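Local coordinates for protein 1,4-dihydroxy-6-naphtoate synthase (Archaeoglobus fulgidus, PDB 1ZBM) that probably converts cyclic dehypoxanthine futalosine into 1,4-dihydroxy-6-naphthoate, a step in the biosynthesis of menaquinone (vitamin K2), at residues Ile99-Gly103 and Lys104-Val108; Arg190-Ser193 and Val194-Glu198; Gln138-Asp142 and Glu143-Ala147; Leu117-Lys120 and Leu121-Asp125. All blocks are in the same frame, centred on the assembly; numbering follows the deposited sequence.

Contact 1: Ile99-Gly103 and Lys104-Val108; sequences ISLDG and KRIAV
L101 and K104 meet in a local turn contact, where the loop after strand 92-95 swings round to enter strand 105-108. The backbone N of K104 donates to L101 O over 3.1 Å, with the donor standing well above the carbonyl plane. The lysine's aliphatic part then folds back over the same peptide: CB lies 3.3 Å from L101 O, and CG rests 3.6 Å from both CA and C of L101. Bends at chi2 (-62°) and chi4 bring NZ to a loose 4.0 Å from S100 OG; lysine suits a place where its stem covers a peptide and its amine stays near the surface. With a glycine here the backbone bond could remain, but the L101 peptide would probably lose its aliphatic cover. On the buried side, L101 CD2 touches I106 CD1 at 3.6 Å, the two branched chains crossing at about a right angle. V166 and L167 of strand 164-168 and A147 also pack on L101, which explains an apolar residue there. D102 and G103 fill the two central positions, and G103, with a phi of 81°, takes the conformation that glycine adopts most easily. This is a classic type II beta turn leading into a strand.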
# COMPACT_ATOMS: atom_id res chain seq x y z
N ILE A 99 8.47 13.43 -20.61
CA ILE A 99 7.37 13.35 -21.56
C ILE A 99 6.14 13.94 -20.89
O ILE A 99 6.18 14.26 -19.71
CB ILE A 99 7.07 11.90 -21.99
CG1 ILE A 99 7.12 10.96 -20.79
CG2 ILE A 99 8.06 11.46 -23.05
CD1 ILE A 99 6.90 9.50 -21.15
N SER A 100 5.04 14.07 -21.63
CA SER A 100 3.82 14.63 -21.05
C SER A 100 2.88 13.58 -20.46
O SER A 100 2.11 13.89 -19.55
CB SER A 100 3.07 15.47 -22.09
OG SER A 100 2.50 14.66 -23.10
N LEU A 101 2.94 12.36 -20.99
CA LEU A 101 2.10 11.25 -20.53
C LEU A 101 0.73 11.17 -21.20
O LEU A 101 0.09 10.12 -21.21
CB LEU A 101 1.91 11.27 -19.01
CG LEU A 101 3.09 10.86 -18.12
CD1 LEU A 101 2.69 10.95 -16.64
CD2 LEU A 101 3.52 9.45 -18.46
N ASP A 102 0.26 12.29 -21.76
CA ASP A 102 -1.04 12.29 -22.42
C ASP A 102 -1.01 11.45 -23.70
O ASP A 102 -0.18 11.67 -24.58
CB ASP A 102 -1.47 13.73 -22.72
CG ASP A 102 -1.74 14.53 -21.45
OD1 ASP A 102 -0.76 14.92 -20.77
OD2 ASP A 102 -2.93 14.75 -21.12
N GLY A 103 -1.92 10.48 -23.78
CA GLY A 103 -1.98 9.61 -24.94
C GLY A 103 -0.96 8.48 -24.89
O GLY A 103 -1.00 7.55 -25.70
N LYS A 104 -0.04 8.55 -23.93
CA LYS A 104 1.01 7.54 -23.78
C LYS A 104 0.54 6.21 -23.19
O LYS A 104 -0.53 6.12 -22.58
CB LYS A 104 2.14 8.11 -22.93
CG LYS A 104 2.81 9.35 -23.51
CD LYS A 104 3.48 9.06 -24.85
CE LYS A 104 4.35 10.23 -25.30
NZ LYS A 104 3.59 11.50 -25.32
N ARG A 105 1.36 5.18 -23.38
CA ARG A 105 1.05 3.85 -22.85
C ARG A 105 1.83 3.66 -21.55
O ARG A 105 3.05 3.57 -21.56
CB ARG A 105 1.42 2.77 -23.88
CG ARG A 105 0.51 2.80 -25.10
CD ARG A 105 0.96 1.87 -26.22
NE ARG A 105 1.06 0.48 -25.78
CZ ARG A 105 2.18 -0.09 -25.35
NH1 ARG A 105 3.30 0.61 -25.30
NH2 ARG A 105 2.17 -1.36 -24.97
N ILE A 106 1.11 3.61 -20.43
CA ILE A 106 1.76 3.47 -19.12
C ILE A 106 1.49 2.15 -18.43
O ILE A 106 0.33 1.76 -18.21
CB ILE A 106 1.33 4.59 -18.15
CG1 ILE A 106 1.40 5.95 -18.86
CG2 ILE A 106 2.23 4.59 -16.93
CD1 ILE A 106 0.85 7.10 -18.03
N ALA A 107 2.57 1.46 -18.07
CA ALA A 107 2.46 0.18 -17.36
C ALA A 107 1.99 0.47 -15.93
O ALA A 107 2.50 1.37 -15.28
CB ALA A 107 3.82 -0.53 -17.33
N VAL A 108 0.99 -0.29 -15.48
CA VAL A 108 0.42 -0.13 -14.14
C VAL A 108 0.41 -1.48 -13.42
O VAL A 108 0.05 -2.50 -14.01
CB VAL A 108 -1.03 0.38 -14.21
CG1 VAL A 108 -1.04 1.82 -14.71
CG2 VAL A 108 -1.84 -0.51 -15.14

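Contact 2: Arg190-Ser193 and Val194-Glu198; sequences RDLS and VEVQE
L192 and V196 cross at a slant, CD1 of the leucine lying 4.2 Å from CG1 of the valine, while S193 and Q197 make the polar grips beside them. S193 sits just before the helix and turns its hydroxyl toward the first turn: chi1 of 71° places OG between its own backbone N and carbonyl carbon, from where it accepts an almost straight bond from V196 N at 3.2 Å. The same oxygen is brushed by V196 CG2 at 3.4 Å, so the small serine fits snugly against the valine. Q197 comes from the other flank. Its extended chain runs back past the S193 carbonyl, CG passing 3.2 Å from S193 O, and its amide NE2 reaches L192 O at 2.9 Å, with the donor tilted 34° from the carbonyl plane. A glutamine suits this place because its amide serves two ways: NE2 holds the incoming loop, and OE1 accepts from R77. Meanwhile Q197 N bonds S193 O at 2.9 Å, the first regular helical backbone bond. E195, in the first turn, carries a negative charge that probably agrees with the helix dipole. Taken together, this is a serine N-cap, opening helix 194-213 after strand 181-189.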
# COMPACT_ATOMS: atom_id res chain seq x y z
N ARG A 190 -16.47 -7.18 8.40
CA ARG A 190 -17.44 -6.66 9.36
C ARG A 190 -18.19 -7.71 10.17
O ARG A 190 -18.83 -7.38 11.17
CB ARG A 190 -18.43 -5.75 8.64
CG ARG A 190 -17.83 -4.46 8.07
CD ARG A 190 -18.86 -3.73 7.21
NE ARG A 190 -18.34 -2.52 6.57
CZ ARG A 190 -18.11 -1.37 7.21
NH1 ARG A 190 -18.37 -1.26 8.50
NH2 ARG A 190 -17.65 -0.33 6.53
N ASP A 191 -18.12 -8.98 9.75
CA ASP A 191 -18.83 -10.05 10.46
C ASP A 191 -18.08 -10.63 11.66
O ASP A 191 -18.59 -11.54 12.33
CB ASP A 191 -19.16 -11.19 9.50
CG ASP A 191 -17.94 -11.99 9.13
OD1 ASP A 191 -17.06 -11.46 8.43
OD2 ASP A 191 -17.84 -13.16 9.56
N LEU A 192 -16.89 -10.12 11.94
CA LEU A 192 -16.11 -10.60 13.08
C LEU A 192 -16.60 -9.94 14.36
O LEU A 192 -17.02 -8.79 14.34
CB LEU A 192 -14.63 -10.28 12.89
CG LEU A 192 -14.00 -10.79 11.60
CD1 LEU A 192 -12.53 -10.42 11.59
CD2 LEU A 192 -14.17 -12.31 11.50
N SER A 193 -16.53 -10.67 15.46
CA SER A 193 -16.98 -10.15 16.74
C SER A 193 -16.18 -8.94 17.23
O SER A 193 -15.06 -8.70 16.78
CB SER A 193 -16.93 -11.25 17.81
OG SER A 193 -15.59 -11.56 18.14
N VAL A 194 -16.78 -8.18 18.14
CA VAL A 194 -16.14 -7.01 18.70
C VAL A 194 -14.87 -7.48 19.41
O VAL A 194 -13.83 -6.80 19.40
CB VAL A 194 -17.09 -6.29 19.70
CG1 VAL A 194 -16.36 -5.16 20.40
CG2 VAL A 194 -18.30 -5.75 18.95
N GLU A 195 -14.96 -8.67 19.99
CA GLU A 195 -13.85 -9.29 20.72
C GLU A 195 -12.63 -9.45 19.80
O GLU A 195 -11.54 -8.99 20.12
CB GLU A 195 -14.32 -10.67 21.22
CG GLU A 195 -13.68 -11.18 22.49
CD GLU A 195 -14.43 -12.40 23.02
OE1 GLU A 195 -14.54 -13.41 22.29
OE2 GLU A 195 -14.91 -12.35 24.18
N VAL A 196 -12.84 -10.10 18.67
CA VAL A 196 -11.77 -10.31 17.70
C VAL A 196 -11.28 -8.98 17.12
O VAL A 196 -10.09 -8.79 16.89
CB VAL A 196 -12.23 -11.23 16.54
CG1 VAL A 196 -11.16 -11.30 15.45
CG2 VAL A 196 -12.50 -12.63 17.09
N GLN A 197 -12.20 -8.04 16.89
CA GLN A 197 -11.81 -6.75 16.35
C GLN A 197 -10.83 -6.02 17.26
O GLN A 197 -9.77 -5.57 16.81
CB GLN A 197 -13.03 -5.85 16.13
CG GLN A 197 -13.97 -6.29 15.03
CD GLN A 197 -15.21 -5.41 14.96
OE1 GLN A 197 -15.10 -4.18 14.88
NE2 GLN A 197 -16.39 -6.02 15.00
N GLU A 198 -11.17 -5.91 18.54
CA GLU A 198 -10.31 -5.20 19.47
C GLU A 198 -8.99 -5.92 19.70
O GLU A 198 -7.93 -5.29 19.77
CB GLU A 198 -11.02 -5.01 20.81
CG GLU A 198 -10.38 -3.93 21.69
CD GLU A 198 -10.66 -2.51 21.19
OE1 GLU A 198 -9.71 -1.69 21.15
OE2 GLU A 198 -11.84 -2.22 20.86

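Contact 3: Gln138-Asp142 and Glu143-Ala147; sequences QAVLD and EEVDA
The carboxylate of E144 lies with one face against the methyl of A139: CB of the alanine stands almost straight above the group, 3.8 Å from E144 CD. From that flat group OE1 makes a salt bridge to R135. The chain reaches there because CG of E144 is anti to its backbone N (chi1 -173°) and the rest is extended, which lays the side chain back along the end of helix 136-141. A139 is small enough to let the glutamate settle so closely. In place of E144, an alanine would probably leave R135 without its ionic mate and uncover the A139 methyl. Behind the side chain, the backbone closes the helix. E144 N bonds A139 O at 2.7 Å, nearly along the C=O axis, and E143 N bonds V140 O at 2.9 Å from above its carbonyl plane; V145 N adds a weak bond to A139 O. E143, with a phi of 52°, is the C-prime residue of this Schellman motif. On the inner side V140 CG2 and V145 CG2 touch at 3.9 Å, crossing at about a right angle, and beta-branched valines fill this buried corner. A water donates to V140 O at 2.7 Å and to V145 O at 2.8 Å, bridging helix and exit loop. Thus carbonyls at the helix end are met by backbone N-H groups and water, while K96, paired with E143 and bonded to L141 O, brings positive charge to the end of the helix, where it probably offsets the helix dipole.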
# COMPACT_ATOMS: atom_id res chain seq x y z
N GLN A 138 11.60 -3.08 -16.13
CA GLN A 138 12.16 -3.66 -17.34
C GLN A 138 11.42 -3.10 -18.57
O GLN A 138 12.06 -2.62 -19.51
CB GLN A 138 12.06 -5.19 -17.28
CG GLN A 138 12.83 -5.91 -18.39
CD GLN A 138 12.72 -7.42 -18.29
OE1 GLN A 138 12.40 -8.10 -19.28
NE2 GLN A 138 13.01 -7.97 -17.11
N ALA A 139 10.09 -3.14 -18.56
CA ALA A 139 9.30 -2.65 -19.69
C ALA A 139 9.63 -1.22 -20.10
O ALA A 139 9.57 -0.87 -21.28
CB ALA A 139 7.80 -2.78 -19.39
N VAL A 140 9.95 -0.38 -19.13
CA VAL A 140 10.27 1.00 -19.43
C VAL A 140 11.64 1.14 -20.08
O VAL A 140 11.79 1.79 -21.12
CB VAL A 140 10.20 1.85 -18.17
CG1 VAL A 140 10.57 3.29 -18.50
CG2 VAL A 140 8.80 1.77 -17.60
N LEU A 141 12.63 0.52 -19.45
CA LEU A 141 14.00 0.55 -19.94
C LEU A 141 14.09 -0.03 -21.35
O LEU A 141 14.84 0.45 -22.18
CB LEU A 141 14.92 -0.23 -19.00
CG LEU A 141 15.26 0.37 -17.62
CD1 LEU A 141 16.08 -0.63 -16.79
CD2 LEU A 141 16.05 1.65 -17.81
N ASP A 142 13.32 -1.08 -21.61
CA ASP A 142 13.34 -1.71 -22.93
C ASP A 142 12.30 -1.10 -23.88
O ASP A 142 12.01 -1.66 -24.93
CB ASP A 142 13.14 -3.23 -22.81
CG ASP A 142 14.38 -3.95 -22.27
OD1 ASP A 142 15.41 -3.28 -22.00
OD2 ASP A 142 14.33 -5.20 -22.13
N GLU A 143 11.75 0.05 -23.50
CA GLU A 143 10.77 0.78 -24.31
C GLU A 143 9.58 -0.04 -24.78
O GLU A 143 9.09 0.12 -25.90
CB GLU A 143 11.49 1.44 -25.49
CG GLU A 143 12.69 2.28 -25.04
CD GLU A 143 13.33 3.13 -26.16
OE1 GLU A 143 14.40 3.71 -25.90
OE2 GLU A 143 12.76 3.21 -27.26
N GLU A 144 9.11 -0.92 -23.91
CA GLU A 144 7.96 -1.76 -24.18
C GLU A 144 6.73 -0.86 -23.98
O GLU A 144 5.66 -1.09 -24.56
CB GLU A 144 7.96 -2.90 -23.17
CG GLU A 144 6.94 -3.98 -23.38
CD GLU A 144 7.12 -5.08 -22.36
OE1 GLU A 144 8.25 -5.62 -22.28
OE2 GLU A 144 6.15 -5.39 -21.63
N VAL A 145 6.92 0.17 -23.16
CA VAL A 145 5.88 1.14 -22.87
C VAL A 145 6.53 2.53 -22.81
O VAL A 145 7.75 2.66 -22.91
CB VAL A 145 5.18 0.82 -21.52
CG1 VAL A 145 4.48 -0.54 -21.61
CG2 VAL A 145 6.21 0.80 -20.38
N ASP A 146 5.73 3.58 -22.66
CA ASP A 146 6.31 4.92 -22.58
C ASP A 146 6.67 5.26 -21.15
O ASP A 146 7.65 5.97 -20.90
CB ASP A 146 5.33 5.98 -23.10
CG ASP A 146 4.95 5.76 -24.56
OD1 ASP A 146 3.94 5.06 -24.81
OD2 ASP A 146 5.66 6.27 -25.44
N ALA A 147 5.89 4.75 -20.21
CA ALA A 147 6.13 5.03 -18.80
C ALA A 147 5.61 3.94 -17.89
O ALA A 147 4.85 3.08 -18.32
CB ALA A 147 5.51 6.37 -18.43
O HOH W 1 10.31 3.70 -22.31

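Contact 4: Leu117-Lys120 and Leu121-Asp125; sequences LLLK and LAVED
L118 O is gripped by two backbone donors of the next turn. A122 N approaches in the carbonyl plane at 2.9 Å, whereas L121 N, at 3.0 Å, stands high above that plane, 69° out of it. One turn thus offers the carbonyl both an i to i+4 and an i to i+3 donor, consistent with local tightening toward 3-10 geometry near the helix end. L119 O has a straighter partner: V123 N reaches it at 2.8 Å nearly head-on, with an N-H to acceptor angle of 165°, while A122 N adds a weak bond. V123 is the first residue to leave helical geometry, so this bond closes the last turn. L119 and V123 lie side by side and point the same way, CD1 of L119 touching CG2 of V123 at 3.9 Å; with chi1 at 179°, the L119 chain swings away from its own N and toward V123. L121 instead leans over the preceding turn, its CG 3.3 Å from L117 O and its CD1 4.3 Å from L117 CG. The small A122 brings its methyl to 3.6 Å from L118 O and leaves W172 room to pack against it. Leucines and valine suit the buried sides, while K120 is partly exposed and E124, at the surface, pairs with K267. Within the beta-alpha-beta unit from strand 105-108 to strand 127-130, the helix is covered by helix 169-174 through W172 and L169, by H67 of helix 66-69, and by L167 of strand 164-168, which packs on L119 and V123.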
# COMPACT_ATOMS: atom_id res chain seq x y z
N LEU A 117 -5.73 4.96 -9.30
CA LEU A 117 -6.81 5.93 -9.15
C LEU A 117 -6.22 7.34 -9.30
O LEU A 117 -6.75 8.16 -10.04
CB LEU A 117 -7.48 5.77 -7.78
CG LEU A 117 -8.59 6.77 -7.43
CD1 LEU A 117 -9.69 6.72 -8.49
CD2 LEU A 117 -9.17 6.43 -6.06
N LEU A 118 -5.11 7.59 -8.61
CA LEU A 118 -4.44 8.90 -8.69
C LEU A 118 -4.02 9.24 -10.13
O LEU A 118 -4.26 10.36 -10.60
CB LEU A 118 -3.20 8.92 -7.78
CG LEU A 118 -3.44 8.99 -6.28
CD1 LEU A 118 -2.15 8.68 -5.51
CD2 LEU A 118 -3.96 10.35 -5.92
N LEU A 119 -3.41 8.29 -10.82
CA LEU A 119 -2.99 8.50 -12.19
C LEU A 119 -4.20 8.85 -13.05
O LEU A 119 -4.18 9.83 -13.80
CB LEU A 119 -2.29 7.24 -12.74
CG LEU A 119 -1.79 7.27 -14.20
CD1 LEU A 119 -0.76 8.37 -14.37
CD2 LEU A 119 -1.18 5.92 -14.57
N LYS A 120 -5.26 8.06 -12.92
CA LYS A 120 -6.49 8.29 -13.67
C LYS A 120 -7.11 9.65 -13.37
O LYS A 120 -7.93 10.14 -14.14
CB LYS A 120 -7.49 7.16 -13.37
CG LYS A 120 -7.05 5.79 -13.91
CD LYS A 120 -7.63 4.64 -13.10
CE LYS A 120 -9.14 4.61 -13.19
NZ LYS A 120 -9.72 3.69 -12.17
N LEU A 121 -6.73 10.26 -12.25
CA LEU A 121 -7.24 11.58 -11.88
C LEU A 121 -6.33 12.69 -12.39
O LEU A 121 -6.78 13.79 -12.68
CB LEU A 121 -7.34 11.71 -10.36
CG LEU A 121 -8.48 10.99 -9.65
CD1 LEU A 121 -8.20 11.00 -8.17
CD2 LEU A 121 -9.81 11.66 -9.96
N ALA A 122 -5.03 12.40 -12.50
CA ALA A 122 -4.08 13.41 -12.96
C ALA A 122 -4.00 13.46 -14.49
O ALA A 122 -3.79 14.53 -15.05
CB ALA A 122 -2.70 13.12 -12.36
N VAL A 123 -4.15 12.31 -15.14
CA VAL A 123 -4.10 12.19 -16.60
C VAL A 123 -5.39 11.49 -17.01
O VAL A 123 -5.52 10.27 -16.86
CB VAL A 123 -2.89 11.34 -17.05
CG1 VAL A 123 -2.63 11.51 -18.54
CG2 VAL A 123 -1.66 11.72 -16.24
N GLU A 124 -6.36 12.25 -17.52
CA GLU A 124 -7.65 11.69 -17.90
C GLU A 124 -7.72 11.10 -19.29
O GLU A 124 -8.81 10.93 -19.84
CB GLU A 124 -8.74 12.75 -17.73
CG GLU A 124 -8.32 14.14 -18.14
CD GLU A 124 -9.29 15.17 -17.63
OE1 GLU A 124 -9.56 15.17 -16.41
OE2 GLU A 124 -9.78 15.99 -18.45
N ASP A 125 -6.57 10.78 -19.86
CA ASP A 125 -6.53 10.20 -21.19
C ASP A 125 -5.18 9.58 -21.51
O ASP A 125 -4.27 10.26 -21.95
CB ASP A 125 -6.89 11.26 -22.23
CG ASP A 125 -8.29 11.06 -22.80
OD1 ASP A 125 -8.84 12.02 -23.39
OD2 ASP A 125 -8.84 9.93 -22.66

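How the contacts relate
Along the chain the order is contact 1, contact 4, contact 3, contact 2. The first three belong to one lobe, built round the mixed sheet that includes strands 105-108, 127-130 and 147-150. Contact 1 lies between the other two: its centre is about 10 Å from that of contact 4 and about 11 Å from that of contact 3, and it touches both, whereas contacts 3 and 4 are about 20 Å apart centre to centre. Contact 3 ends in strand 147-150, beside strand 105-108. Contact 2 lies about 43 Å from contact 1 centre to centre, next to strand 181-189 of the second sheet. This two-sheet layout is consistent with the periplasmic-binding-protein-like family, in which ligands typically bind between the lobes.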